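Local coordinates for protein histone-lysine N-methyltransferase, H3 lysine-9 specific SUVH6 (Arabidopsis thaliana, PDB 6A5N) that catalyses methyl transfer to the tail of histone H3 and probably recognises methylated DNA through its SAD/SRA domain, at residues A[329-334]-A[464-469]; A[296-301]-A[311-316]; A[400-405]-A[438-443]; A[409-414]-A[427-432]; A[457-462]-A[493-498]. The protein carries 1 engineered substitution. All coordinates share one frame; numbering follows the deposited sequence.

Interaction 1: A[329-334]-A[464-469]. With ZN (zinc ion), chain E.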
# COMPACT_ATOMS: atom_id res chain seq x y z
N ILE A 329 5.38 2.28 -18.63
CA ILE A 329 6.57 2.77 -17.94
C ILE A 329 7.85 2.24 -18.58
O ILE A 329 8.02 1.04 -18.74
CB ILE A 329 6.56 2.38 -16.46
CG1 ILE A 329 5.46 3.14 -15.74
CG2 ILE A 329 7.94 2.64 -15.83
CD1 ILE A 329 5.62 3.13 -14.27
N TYR A 330 8.75 3.15 -18.96
CA TYR A 330 10.02 2.80 -19.59
C TYR A 330 11.17 2.73 -18.59
O TYR A 330 11.54 3.75 -18.00
CB TYR A 330 10.32 3.81 -20.70
CG TYR A 330 9.22 3.84 -21.73
CD1 TYR A 330 9.23 2.98 -22.81
CD2 TYR A 330 8.15 4.71 -21.60
CE1 TYR A 330 8.21 2.99 -23.75
CE2 TYR A 330 7.13 4.73 -22.52
CZ TYR A 330 7.16 3.87 -23.60
OH TYR A 330 6.14 3.89 -24.52
N GLU A 331 11.72 1.54 -18.38
CA GLU A 331 12.90 1.41 -17.54
C GLU A 331 14.21 1.37 -18.38
O GLU A 331 14.18 1.00 -19.57
CB GLU A 331 12.77 0.17 -16.65
CG GLU A 331 12.06 0.47 -15.33
CD GLU A 331 11.93 -0.75 -14.43
OE1 GLU A 331 12.97 -1.39 -14.16
OE2 GLU A 331 10.80 -1.01 -13.94
N CYS A 332 15.33 1.75 -17.76
CA CYS A 332 16.63 1.72 -18.43
C CYS A 332 16.99 0.29 -18.82
O CYS A 332 16.87 -0.64 -18.00
CB CYS A 332 17.72 2.32 -17.53
SG CYS A 332 17.85 4.13 -17.52
N GLY A 333 17.42 0.10 -20.06
CA GLY A 333 17.72 -1.23 -20.56
C GLY A 333 19.14 -1.71 -20.28
O GLY A 333 19.93 -1.02 -19.64
N PRO A 334 19.45 -2.93 -20.76
CA PRO A 334 20.75 -3.60 -20.67
C PRO A 334 21.85 -2.82 -21.37
O PRO A 334 23.03 -2.95 -21.02
CB PRO A 334 20.51 -4.93 -21.38
CG PRO A 334 19.03 -5.11 -21.41
CD PRO A 334 18.45 -3.75 -21.48
N GLN A 464 0.77 -2.96 -13.98
CA GLN A 464 1.35 -1.85 -14.72
C GLN A 464 2.27 -2.40 -15.81
O GLN A 464 3.00 -3.35 -15.57
CB GLN A 464 2.09 -0.92 -13.75
CG GLN A 464 3.01 0.11 -14.40
CD GLN A 464 2.25 1.23 -15.06
OE1 GLN A 464 1.56 2.00 -14.38
NE2 GLN A 464 2.38 1.35 -16.38
N ASN A 465 2.22 -1.81 -17.00
CA ASN A 465 3.04 -2.28 -18.10
C ASN A 465 4.40 -1.58 -18.13
O ASN A 465 4.47 -0.35 -18.28
CB ASN A 465 2.31 -2.08 -19.43
CG ASN A 465 1.13 -3.02 -19.60
OD1 ASN A 465 1.18 -4.16 -19.15
ND2 ASN A 465 0.10 -2.56 -20.29
N VAL A 466 5.49 -2.33 -17.96
CA VAL A 466 6.79 -1.69 -18.09
C VAL A 466 7.57 -2.21 -19.30
O VAL A 466 7.47 -3.39 -19.68
CB VAL A 466 7.67 -1.85 -16.82
CG1 VAL A 466 6.86 -1.51 -15.55
CG2 VAL A 466 8.26 -3.23 -16.72
N LEU A 467 8.31 -1.32 -19.93
CA LEU A 467 9.20 -1.69 -21.02
C LEU A 467 10.66 -1.46 -20.66
O LEU A 467 11.08 -0.32 -20.43
CB LEU A 467 8.84 -0.93 -22.30
CG LEU A 467 7.60 -1.45 -23.03
CD1 LEU A 467 7.21 -0.60 -24.22
CD2 LEU A 467 7.85 -2.87 -23.47
N TYR A 468 11.38 -2.56 -20.53
CA TYR A 468 12.83 -2.61 -20.66
C TYR A 468 13.00 -3.80 -21.58
O TYR A 468 11.99 -4.36 -22.02
CB TYR A 468 13.55 -2.78 -19.31
CG TYR A 468 13.23 -4.06 -18.55
CD1 TYR A 468 14.18 -5.07 -18.42
CD2 TYR A 468 12.00 -4.24 -17.93
CE1 TYR A 468 13.90 -6.23 -17.72
CE2 TYR A 468 11.71 -5.40 -17.23
CZ TYR A 468 12.66 -6.39 -17.13
OH TYR A 468 12.36 -7.54 -16.42
N ASP A 469 14.24 -4.17 -21.90
CA ASP A 469 14.53 -5.29 -22.80
C ASP A 469 14.20 -5.00 -24.27
O ASP A 469 14.98 -5.33 -25.15
CB ASP A 469 13.78 -6.56 -22.39
CG ASP A 469 14.22 -7.10 -21.06
OD1 ASP A 469 15.30 -6.72 -20.58
OD2 ASP A 469 13.48 -7.94 -20.51
ZN ZN E . 19.37 4.84 -16.24

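Interaction 2: A[296-301]-A[311-316]. With ZN (zinc ion), chain E; ZN (zinc ion), chain F.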
# COMPACT_ATOMS: atom_id res chain seq x y z
N CYS A 296 19.98 7.94 -13.51
CA CYS A 296 19.13 8.75 -14.37
C CYS A 296 18.07 9.47 -13.57
O CYS A 296 17.20 8.86 -12.94
CB CYS A 296 18.49 7.88 -15.44
SG CYS A 296 19.69 6.99 -16.42
N THR A 297 18.18 10.79 -13.56
CA THR A 297 17.22 11.62 -12.84
C THR A 297 16.90 12.83 -13.69
O THR A 297 17.67 13.18 -14.58
CB THR A 297 17.75 12.09 -11.47
OG1 THR A 297 18.60 13.23 -11.67
CG2 THR A 297 18.51 10.99 -10.77
N GLU A 298 15.78 13.46 -13.39
CA GLU A 298 15.42 14.73 -14.00
C GLU A 298 16.35 15.82 -13.46
O GLU A 298 16.61 16.82 -14.13
CB GLU A 298 13.95 15.05 -13.71
CG GLU A 298 13.45 16.39 -14.23
CD GLU A 298 12.11 16.28 -14.91
OE1 GLU A 298 11.09 16.76 -14.36
OE2 GLU A 298 12.07 15.71 -16.02
N ALA A 299 16.88 15.60 -12.26
CA ALA A 299 17.75 16.57 -11.60
C ALA A 299 19.02 16.92 -12.40
O ALA A 299 19.45 18.08 -12.40
CB ALA A 299 18.13 16.07 -10.22
N GLU A 300 19.62 15.93 -13.06
CA GLU A 300 20.90 16.11 -13.76
C GLU A 300 20.89 17.17 -14.88
O GLU A 300 19.86 17.39 -15.53
CB GLU A 300 21.35 14.77 -14.35
CG GLU A 300 21.79 13.74 -13.31
CD GLU A 300 23.11 14.10 -12.65
OE1 GLU A 300 23.73 15.10 -13.05
OE2 GLU A 300 23.51 13.40 -11.69
N ALA A 301 22.02 17.83 -15.09
CA ALA A 301 22.16 18.80 -16.18
C ALA A 301 21.98 18.13 -17.53
O ALA A 301 21.27 18.64 -18.39
CB ALA A 301 23.52 19.51 -16.12
N GLY A 311 8.13 10.74 -20.87
CA GLY A 311 7.41 12.00 -20.90
C GLY A 311 8.07 13.12 -20.12
O GLY A 311 7.42 14.09 -19.73
N GLY A 312 9.38 13.01 -19.90
CA GLY A 312 10.08 14.03 -19.14
C GLY A 312 9.82 14.01 -17.64
O GLY A 312 9.71 15.06 -17.02
N GLU A 313 9.72 12.81 -17.07
CA GLU A 313 9.50 12.64 -15.63
C GLU A 313 9.94 11.25 -15.16
O GLU A 313 9.68 10.26 -15.84
CB GLU A 313 8.02 12.87 -15.25
CG GLU A 313 7.70 14.21 -14.58
CD GLU A 313 6.23 14.60 -14.71
OE1 GLU A 313 5.43 13.80 -15.24
OE2 GLU A 313 5.87 15.71 -14.25
N ILE A 314 10.58 11.18 -14.00
CA ILE A 314 10.85 9.89 -13.39
C ILE A 314 9.52 9.36 -12.82
O ILE A 314 8.93 9.97 -11.93
CB ILE A 314 11.93 9.99 -12.26
CG1 ILE A 314 13.01 11.01 -12.62
CG2 ILE A 314 12.53 8.62 -11.95
CD1 ILE A 314 13.83 10.64 -13.84
N PRO A 315 9.04 8.24 -13.36
CA PRO A 315 7.77 7.65 -12.92
C PRO A 315 7.92 6.93 -11.58
O PRO A 315 6.94 6.36 -11.08
CB PRO A 315 7.45 6.67 -14.05
CG PRO A 315 8.80 6.24 -14.56
CD PRO A 315 9.70 7.43 -14.41
N TYR A 316 9.13 6.96 -11.01
CA TYR A 316 9.40 6.38 -9.70
C TYR A 316 9.95 7.41 -8.71
O TYR A 316 10.61 8.37 -9.11
CB TYR A 316 10.41 5.23 -9.80
CG TYR A 316 9.96 4.04 -10.61
CD1 TYR A 316 9.10 3.09 -10.07
CD2 TYR A 316 10.44 3.84 -11.89
CE1 TYR A 316 8.71 1.98 -10.82
CE2 TYR A 316 10.06 2.74 -12.62
CZ TYR A 316 9.20 1.82 -12.09
OH TYR A 316 8.84 0.73 -12.85
ZN ZN E . 19.37 4.84 -16.24
ZN ZN F . 19.75 8.18 -18.57

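Interaction 3: A[400-405]-A[438-443]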
# COMPACT_ATOMS: atom_id res chain seq x y z
N GLU A 400 -7.55 -19.98 -15.55
CA GLU A 400 -7.02 -20.39 -14.28
C GLU A 400 -5.59 -19.94 -14.09
O GLU A 400 -5.23 -19.46 -13.03
CB GLU A 400 -7.14 -21.90 -14.11
CG GLU A 400 -7.63 -22.34 -12.74
CD GLU A 400 -7.15 -23.73 -12.36
OE1 GLU A 400 -7.00 -24.56 -13.27
OE2 GLU A 400 -6.94 -24.01 -11.16
N TYR A 401 -4.77 -20.07 -15.12
CA TYR A 401 -3.44 -19.52 -15.05
C TYR A 401 -3.18 -18.73 -16.31
O TYR A 401 -2.30 -19.05 -17.08
CB TYR A 401 -2.41 -20.61 -14.88
CG TYR A 401 -2.47 -21.30 -13.55
CD1 TYR A 401 -2.20 -20.62 -12.39
CD2 TYR A 401 -2.78 -22.63 -13.45
CE1 TYR A 401 -2.24 -21.24 -11.18
CE2 TYR A 401 -2.83 -23.27 -12.25
CZ TYR A 401 -2.56 -22.56 -11.12
OH TYR A 401 -2.60 -23.19 -9.90
N LEU A 402 -3.92 -17.66 -16.47
CA LEU A 402 -3.88 -16.88 -17.70
C LEU A 402 -3.99 -15.41 -17.35
O LEU A 402 -4.69 -15.04 -16.41
CB LEU A 402 -5.02 -17.30 -18.62
CG LEU A 402 -4.79 -17.14 -20.12
CD1 LEU A 402 -3.91 -18.26 -20.65
CD2 LEU A 402 -6.11 -17.06 -20.87
N PHE A 403 -3.29 -14.55 -18.10
CA PHE A 403 -3.38 -13.11 -17.86
C PHE A 403 -3.43 -12.34 -19.18
O PHE A 403 -2.41 -12.21 -19.86
CB PHE A 403 -2.21 -12.64 -17.01
CG PHE A 403 -2.32 -11.21 -16.56
CD1 PHE A 403 -2.71 -10.92 -15.26
CD2 PHE A 403 -2.02 -10.16 -17.42
CE1 PHE A 403 -2.82 -9.61 -14.83
CE2 PHE A 403 -2.12 -8.86 -17.00
CZ PHE A 403 -2.52 -8.58 -15.70
N ASP A 404 -4.60 -11.81 -19.52
CA ASP A 404 -4.79 -11.00 -20.72
C ASP A 404 -4.06 -9.67 -20.50
O ASP A 404 -4.44 -8.88 -19.64
CB ASP A 404 -6.29 -10.80 -20.98
CG ASP A 404 -6.59 -9.74 -22.04
OD1 ASP A 404 -5.68 -9.36 -22.81
OD2 ASP A 404 -7.76 -9.29 -22.09
N ILE A 405 -3.00 -9.44 -21.27
CA ILE A 405 -2.21 -8.22 -21.12
C ILE A 405 -3.05 -6.97 -21.41
O ILE A 405 -3.58 -6.81 -22.51
CB ILE A 405 -0.95 -8.22 -22.04
CG1 ILE A 405 0.03 -9.32 -21.61
CG2 ILE A 405 -0.25 -6.88 -22.00
CD1 ILE A 405 1.39 -9.25 -22.29
N GLY A 438 -3.91 -8.72 -29.36
CA GLY A 438 -3.94 -8.79 -27.92
C GLY A 438 -2.93 -9.87 -27.61
O GLY A 438 -2.71 -10.76 -28.43
N PHE A 439 -2.27 -9.79 -26.46
CA PHE A 439 -1.41 -10.90 -26.07
C PHE A 439 -1.81 -11.32 -24.68
O PHE A 439 -2.45 -10.56 -23.95
CB PHE A 439 0.07 -10.52 -26.15
CG PHE A 439 0.63 -10.48 -27.56
CD1 PHE A 439 0.45 -9.37 -28.37
CD2 PHE A 439 1.34 -11.57 -28.06
CE1 PHE A 439 0.97 -9.34 -29.65
CE2 PHE A 439 1.86 -11.55 -29.33
CZ PHE A 439 1.67 -10.43 -30.13
N THR A 440 -1.45 -12.54 -24.32
CA THR A 440 -1.85 -13.14 -23.06
C THR A 440 -0.66 -13.89 -22.47
O THR A 440 0.20 -14.36 -23.22
CB THR A 440 -3.05 -14.09 -23.27
OG1 THR A 440 -3.93 -13.52 -24.25
CG2 THR A 440 -3.80 -14.30 -21.98
N ILE A 441 -0.57 -13.99 -21.15
CA ILE A 441 0.51 -14.72 -20.51
C ILE A 441 -0.04 -15.99 -19.84
O ILE A 441 -0.80 -15.90 -18.88
CB ILE A 441 1.23 -13.82 -19.47
CG1 ILE A 441 1.46 -12.43 -20.05
CG2 ILE A 441 2.56 -14.42 -19.06
CD1 ILE A 441 1.96 -11.41 -19.02
N ASP A 442 0.33 -17.15 -20.38
CA ASP A 442 -0.09 -18.45 -19.86
C ASP A 442 0.94 -18.92 -18.83
O ASP A 442 2.12 -19.09 -19.16
CB ASP A 442 -0.26 -19.47 -21.01
CG ASP A 442 -0.47 -20.92 -20.53
OD1 ASP A 442 -0.36 -21.22 -19.32
OD2 ASP A 442 -0.76 -21.77 -21.39
N ALA A 443 0.49 -19.15 -17.60
CA ALA A 443 1.37 -19.67 -16.56
C ALA A 443 0.94 -21.06 -16.10
O ALA A 443 1.47 -21.59 -15.13
CB ALA A 443 1.42 -18.72 -15.37

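Interaction 4: A[409-414]-A[427-432]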
# COMPACT_ATOMS: atom_id res chain seq x y z
N TYR A 409 -6.74 2.07 -21.47
CA TYR A 409 -6.35 3.10 -20.51
C TYR A 409 -7.32 4.28 -20.59
O TYR A 409 -7.94 4.51 -21.62
CB TYR A 409 -4.92 3.58 -20.76
CG TYR A 409 -4.50 4.77 -19.93
CD1 TYR A 409 -4.00 4.60 -18.64
CD2 TYR A 409 -4.58 6.07 -20.44
CE1 TYR A 409 -3.60 5.68 -17.88
CE2 TYR A 409 -4.18 7.16 -19.68
CZ TYR A 409 -3.70 6.96 -18.40
OH TYR A 409 -3.29 8.04 -17.63
N ASP A 410 -7.43 5.00 -19.48
CA ASP A 410 -8.34 6.12 -19.31
C ASP A 410 -7.58 7.19 -18.52
O ASP A 410 -6.95 6.86 -17.50
CB ASP A 410 -9.61 5.66 -18.58
CG ASP A 410 -10.70 6.71 -18.57
OD1 ASP A 410 -11.88 6.33 -18.71
OD2 ASP A 410 -10.39 7.91 -18.41
N ASN A 411 -7.61 8.44 -18.97
CA ASN A 411 -6.79 9.47 -18.33
C ASN A 411 -7.54 10.27 -17.25
O ASN A 411 -7.05 11.32 -16.79
CB ASN A 411 -6.19 10.40 -19.40
CG ASN A 411 -7.20 11.43 -19.92
OD1 ASN A 411 -8.41 11.22 -19.89
ND2 ASN A 411 -6.69 12.54 -20.45
N SER A 412 -8.71 9.78 -16.83
CA SER A 412 -9.54 10.49 -15.85
C SER A 412 -8.85 10.67 -14.49
O SER A 412 -8.95 11.74 -13.88
CB SER A 412 -10.88 9.75 -15.68
OG SER A 412 -10.70 8.54 -14.97
N LEU A 413 -8.16 9.64 -14.01
CA LEU A 413 -7.50 9.70 -12.71
C LEU A 413 -6.33 10.68 -12.74
O LEU A 413 -6.15 11.48 -11.81
CB LEU A 413 -7.01 8.30 -12.30
CG LEU A 413 -8.07 7.19 -12.30
CD1 LEU A 413 -8.23 6.54 -13.69
CD2 LEU A 413 -7.78 6.15 -11.24
N ALA A 414 -5.54 10.61 -13.81
CA ALA A 414 -4.50 11.60 -14.06
C ALA A 414 -5.09 12.99 -14.20
O ALA A 414 -4.50 13.96 -13.75
CB ALA A 414 -3.71 11.23 -15.30
N GLY A 427 -7.23 17.19 -21.98
CA GLY A 427 -8.55 16.73 -22.39
C GLY A 427 -8.68 15.24 -22.15
O GLY A 427 -7.67 14.53 -22.07
N ARG A 428 -9.92 14.76 -22.03
CA ARG A 428 -10.13 13.34 -21.78
C ARG A 428 -9.76 12.53 -23.02
O ARG A 428 -10.21 12.86 -24.13
CB ARG A 428 -11.57 13.04 -21.39
CG ARG A 428 -11.79 11.55 -21.09
CD ARG A 428 -13.17 11.23 -20.54
NE ARG A 428 -13.14 9.99 -19.77
CZ ARG A 428 -13.55 9.89 -18.50
NH1 ARG A 428 -13.48 8.73 -17.86
NH2 ARG A 428 -14.02 10.96 -17.87
N SER A 429 -8.94 11.50 -22.84
CA SER A 429 -8.70 10.55 -23.92
C SER A 429 -8.60 9.15 -23.39
O SER A 429 -8.16 8.93 -22.26
CB SER A 429 -7.43 10.89 -24.71
OG SER A 429 -6.34 11.17 -23.86
N MET A 430 -9.00 8.20 -24.22
CA MET A 430 -8.96 6.80 -23.84
C MET A 430 -8.26 5.98 -24.93
O MET A 430 -8.33 6.31 -26.12
CB MET A 430 -10.38 6.30 -23.59
CG MET A 430 -11.15 7.19 -22.61
SD MET A 430 -12.65 6.45 -21.93
CE MET A 430 -13.45 5.93 -23.44
N ALA A 431 -7.58 4.91 -24.52
CA ALA A 431 -6.86 4.07 -25.47
C ALA A 431 -7.33 2.63 -25.39
O ALA A 431 -7.74 2.17 -24.32
CB ALA A 431 -5.37 4.14 -25.24
N GLU A 432 -7.25 1.91 -26.51
CA GLU A 432 -7.46 0.47 -26.53
C GLU A 432 -6.59 -0.16 -27.59
O GLU A 432 -6.44 0.39 -28.68
CB GLU A 432 -8.92 0.13 -26.80
CG GLU A 432 -9.52 -0.83 -25.79
CD GLU A 432 -10.76 -1.52 -26.32
OE1 GLU A 432 -11.76 -0.83 -26.58
OE2 GLU A 432 -10.73 -2.76 -26.46

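Interaction 5: A[457-462]-A[493-498]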
# COMPACT_ATOMS: atom_id res chain seq x y z
N CYS A 457 -12.74 -8.08 -6.20
CA CYS A 457 -13.57 -6.90 -6.47
C CYS A 457 -13.06 -5.68 -5.71
O CYS A 457 -13.37 -4.54 -6.08
CB CYS A 457 -15.03 -7.19 -6.10
SG CYS A 457 -15.74 -8.69 -6.83
N SER A 458 -12.30 -5.91 -4.65
CA SER A 458 -11.56 -4.85 -3.98
C SER A 458 -10.08 -5.25 -3.83
O SER A 458 -9.68 -5.79 -2.80
CB SER A 458 -12.18 -4.53 -2.62
OG SER A 458 -11.54 -5.23 -1.57
N PRO A 459 -9.27 -5.00 -4.87
CA PRO A 459 -7.85 -5.35 -4.91
C PRO A 459 -6.90 -4.39 -4.20
O PRO A 459 -7.19 -3.18 -4.12
CB PRO A 459 -7.55 -5.33 -6.41
CG PRO A 459 -8.43 -4.25 -6.94
CD PRO A 459 -9.71 -4.34 -6.12
N ASN A 460 -5.78 -4.91 -3.73
CA ASN A 460 -4.72 -4.07 -3.16
C ASN A 460 -3.53 -3.99 -4.11
O ASN A 460 -2.52 -3.35 -3.80
CB ASN A 460 -4.29 -4.59 -1.79
CG ASN A 460 -4.18 -6.09 -1.75
OD1 ASN A 460 -3.97 -6.75 -2.77
ND2 ASN A 460 -4.37 -6.66 -0.56
N LEU A 461 -3.67 -4.67 -5.25
CA LEU A 461 -2.66 -4.66 -6.31
C LEU A 461 -3.23 -4.16 -7.64
O LEU A 461 -4.42 -4.37 -7.94
CB LEU A 461 -2.08 -6.06 -6.52
CG LEU A 461 -1.32 -6.72 -5.38
CD1 LEU A 461 -0.49 -7.88 -5.89
CD2 LEU A 461 -0.45 -5.72 -4.65
N TYR A 462 -2.40 -3.50 -8.43
CA TYR A 462 -2.81 -3.21 -9.81
C TYR A 462 -1.66 -3.53 -10.78
O TYR A 462 -0.47 -3.50 -10.41
CB TYR A 462 -3.30 -1.76 -9.95
CG TYR A 462 -2.23 -0.73 -10.17
CD1 TYR A 462 -1.90 -0.31 -11.45
CD2 TYR A 462 -1.57 -0.17 -9.09
CE1 TYR A 462 -0.92 0.64 -11.65
CE2 TYR A 462 -0.58 0.78 -9.29
CZ TYR A 462 -0.26 1.18 -10.57
OH TYR A 462 0.72 2.12 -10.76
N CYS A 493 -4.33 -9.46 -4.12
CA CYS A 493 -5.26 -9.69 -5.22
C CYS A 493 -5.33 -8.49 -6.17
O CYS A 493 -5.07 -7.34 -5.77
CB CYS A 493 -6.65 -10.02 -4.66
SG CYS A 493 -7.06 -9.10 -3.15
N TYR A 494 -5.64 -8.79 -7.44
CA TYR A 494 -5.86 -7.76 -8.46
C TYR A 494 -7.22 -7.98 -9.12
O TYR A 494 -7.68 -9.12 -9.23
CB TYR A 494 -4.74 -7.76 -9.53
CG TYR A 494 -4.59 -9.05 -10.31
CD1 TYR A 494 -5.26 -9.24 -11.51
CD2 TYR A 494 -3.75 -10.06 -9.86
CE1 TYR A 494 -5.11 -10.41 -12.23
CE2 TYR A 494 -3.59 -11.23 -10.57
CZ TYR A 494 -4.27 -11.40 -11.76
OH TYR A 494 -4.10 -12.57 -12.47
N ASP A 495 -7.83 -6.91 -9.60
CA ASP A 495 -9.07 -6.96 -10.35
C ASP A 495 -8.96 -7.30 -11.82
O ASP A 495 -7.88 -7.32 -12.37
CB ASP A 495 -9.81 -5.65 -10.20
CG ASP A 495 -11.30 -5.82 -10.24
OD1 ASP A 495 -11.75 -6.87 -10.71
OD2 ASP A 495 -12.01 -4.90 -9.81
N TYR A 496 -10.10 -7.58 -12.44
CA TYR A 496 -10.21 -7.89 -13.86
C TYR A 496 -10.07 -6.70 -14.77
O TYR A 496 -10.16 -5.58 -14.35
CB TYR A 496 -11.52 -8.60 -14.16
CG TYR A 496 -11.42 -10.06 -13.86
CD1 TYR A 496 -10.46 -10.84 -14.46
CD2 TYR A 496 -12.26 -10.65 -12.93
CE1 TYR A 496 -10.34 -12.18 -14.16
CE2 TYR A 496 -12.15 -11.99 -12.63
CZ TYR A 496 -11.20 -12.75 -13.25
OH TYR A 496 -11.09 -14.07 -12.95
N ASN A 497 -9.80 -6.96 -16.04
CA ASN A 497 -9.39 -5.91 -16.94
C ASN A 497 -10.38 -4.79 -17.21
O ASN A 497 -10.02 -3.63 -17.11
CB ASN A 497 -8.80 -6.56 -18.23
CG ASN A 497 -9.63 -6.31 -19.49
OD1 ASN A 497 -9.11 -5.79 -20.48
ND2 ASN A 497 -10.90 -6.67 -19.46
N TYR A 498 -11.62 -5.13 -17.50
CA TYR A 498 -12.66 -4.14 -17.73
C TYR A 498 -12.71 -3.58 -19.13
O TYR A 498 -11.79 -3.74 -19.89
CB TYR A 498 -12.63 -3.03 -16.68
CG TYR A 498 -13.01 -3.53 -15.31
CD1 TYR A 498 -13.67 -4.74 -15.14
CD2 TYR A 498 -12.72 -2.79 -14.18
CE1 TYR A 498 -14.02 -5.21 -13.91
CE2 TYR A 498 -13.07 -3.25 -12.93
CZ TYR A 498 -13.73 -4.47 -12.81
OH TYR A 498 -14.10 -4.96 -11.59

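Interaction 1: A[329-334]-A[464-469]
Leu467 N donates to Ile329 O at 2.7 Å, and Ile329 N to Asn465 O at 2.8 Å in a nearly straight bond (173°). A third backbone bond, Glu331 N to Leu467 O, is also 2.8 Å long but more bent. This staggered exchange is that of a parallel beta ladder, with Ile329 beside Val466 and Tyr330 beside Leu467. Asn465 O has a second donor, Gln464 NE2 at 3.3 Å, which also bonds Lys326 O. The two bonds hold the amide of Gln464 across the Ile329 side chain at about a right angle, with NE2 3.6 Å from Ile329 CG1. On the same face Ile329 CB meets Val466 CG1 at 4.0 Å. On the other, Tyr330 and Leu467 run side by side in one direction, CE1 to CD1 3.8 Å. Past the ladder, Glu331 CB rests on Tyr468 CB, while the Glu331 carboxylate binds Thr347 and Val346. Cys332 SG ligates a zinc ion at 2.1 Å, so the strand leads directly into the Pre-SET metal cluster. Strand 329-330 forms one edge of a mixed sheet, joined to strand 461-467, which is flanked in turn by strand 477-482; helix 305-309 touches Tyr330.

Interaction 2: A[296-301]-A[311-316]
Glu298 and Ile314 pack together in the zinc-bearing Pre-SET motif, where two loops come together on either side of helix 305-309 in sequence. From CB, which lies 4.3 Å from Ile314 CG1, the Glu298 chain sets out with CG anti to the backbone N (chi1 177°) and bends at the next bond. The bend carries the carboxyl group to the Gly312 carbonyl, with Glu298 OE2 2.6 Å from Gly312 O and OE1 farther off, at 3.4 Å from the same oxygen. Ile314 CD1 reaches the backbone of the other loop, 3.5 Å from Glu298 N and 3.7 Å from Thr297 CA. Replacing Glu298 with an alanine would probably leave the Gly312 carbonyl without its acid neighbour and open a gap beside Val307 and Ala30, which the side chain also touches. The loop turns just after Thr297, whose OG1 accepts from Glu300 N in an ST motif. At the start of the same segment, Cys296 SG bridges two zinc ions, at 2.2 Å from one and 2.5 Å from the other.

Interaction 3: A[400-405]-A[438-443]
Ile405 and Ile441 cross at about a right angle, with CG1 of each 3.8 Å from CG1 of the other. They share one face of an antiparallel ladder with Phe403, whose CB stands level with that of Ile441 but whose ring departs: CG is anti to the backbone N (chi1 -172°), which swings the phenyl group off the partner strand to meet the rings of Tyr382 and Tyr494. The other face carries Leu402, Asp404, Thr440 and Asp442. Here Leu402 slants across its neighbours, CG lying 3.5 Å from Thr440 CG2 and CD1 3.9 Å from Asp442 CB. Thr440 directs that methyl group inward over the opposite backbone, 3.3 Å from Phe403 O. Just before strand 402-404, Tyr401 CB lies close to Ala443, but its ring leads away to a cation-pi contact with Arg451. Backbone bonds join the strands in register: Ile441 N to Phe403 O and Phe403 N to Ile441 O are both 2.9 Å, and Ala443 N to Tyr401 O and Ile405 N to Phe439 O extend the ladder at its two ends. Strand 385-388 pairs along the other edge of strand 439-442, making this a three-stranded SET-domain sheet with 439-442 in the middle. The two faces thus differ in chemistry: the isoleucine and phenylalanine side is hydrophobic and suited to burial against Val478 of strand 477-482, whereas the other, where Ala444 N meets Asp442 OD1, can accommodate charge.

Interaction 4: A[409-414]-A[427-432]
Asn411 ND2 donates to Gly427 O at 2.7 Å, with the acceptor close to the amide plane. The other end of the same amide is used too: Ser429 N reaches Asn411 OD1 at 3.0 Å, from above the carbonyl plane. With CG lying between the backbone N and the carbonyl carbon (chi1 78°), the Asn411 amide is turned toward 427-429, where Gly427 O and Ser429 N grip its two ends. Next to it, Asp410 OD1 offers its syn lone pair to Arg428 NH1 in a 3.0 Å salt bridge. OD1 sits in the guanidinium plane at its edge, while the carboxylate and guanidinium planes stand 78° apart. Ser412 CB covers one guanidinium face, 3.5 Å from Arg428 NH1, and Met430 SD lies 3.3 Å from Asp410 OD1. Asp410 OD2 accepts Ser412 N, an Asx turn leading into helix 412-421. Tyr409 and Ala431 complete a short antiparallel pair. Polar bonds therefore dominate this surface contact of the SET domain, which closes the loop holding helix 412-421, and the carboxylate couples helix start to arginine.

Interaction 5: A[457-462]-A[493-498]
The flat amide of Asn460 takes Cys493 N in the plane of its carbonyl: Cys493 N donates to Asn460 OD1 at 3.0 Å, nearly straight (175°). ND2 is bonded to Glu491 O and Gln490 OE1, so both ends of the flat group are engaged. The Pro459 ring lies against the strand beside it, CB 3.3 Å from Cys493 O and CG 3.8 Å from Asp495 CB. Tyr494 has its CB 4.4 Å from Leu461 CB, but its ring leaves the contact to stack on Phe480. Cys493 O accepts Leu461 N at 3.1 Å and a weak bond from Asn460 N at 3.3 Å. The Asn460 chi1 of 41° folds the side chain back over its own backbone, bringing OD1 to the Cys493 amide. A leucine in place of Asn460 would probably strand the Cys493 N-H without its acceptor and let the chain around Glu491 shift. The segments hold the ends of the NHxCxPN and ELxxDY signatures, consistent with the knot-like crossing next to the active site of SET methyltransferases. Cys493 thus joins the segments through both its polar backbone atoms, its N-H depending on a side-chain amide and its carbonyl on backbone amides.

Overall arrangement
Following the chain from the N terminus, interaction 2 comes first and closes a short loop around helix 305-309. Interaction 1 opens soon afterwards and closes a much longer one, joining the Pre-SET strand 329-330 to strand 461-467 of the SET domain; a zinc ion common to both, with Tyr316 against Ile329 and Glu331, couples it to interaction 2. Inside that loop, interaction 3 closes between 400-405 and 438-443, and interaction 4 is nested within it, around helix 412-421. Interaction 5 starts at 457-462, within the loop of interaction 1, but closes beyond it at 493-498, so the two cross, both using strand 461-467. Phe403 and Tyr494 bring interactions 3 and 5 together.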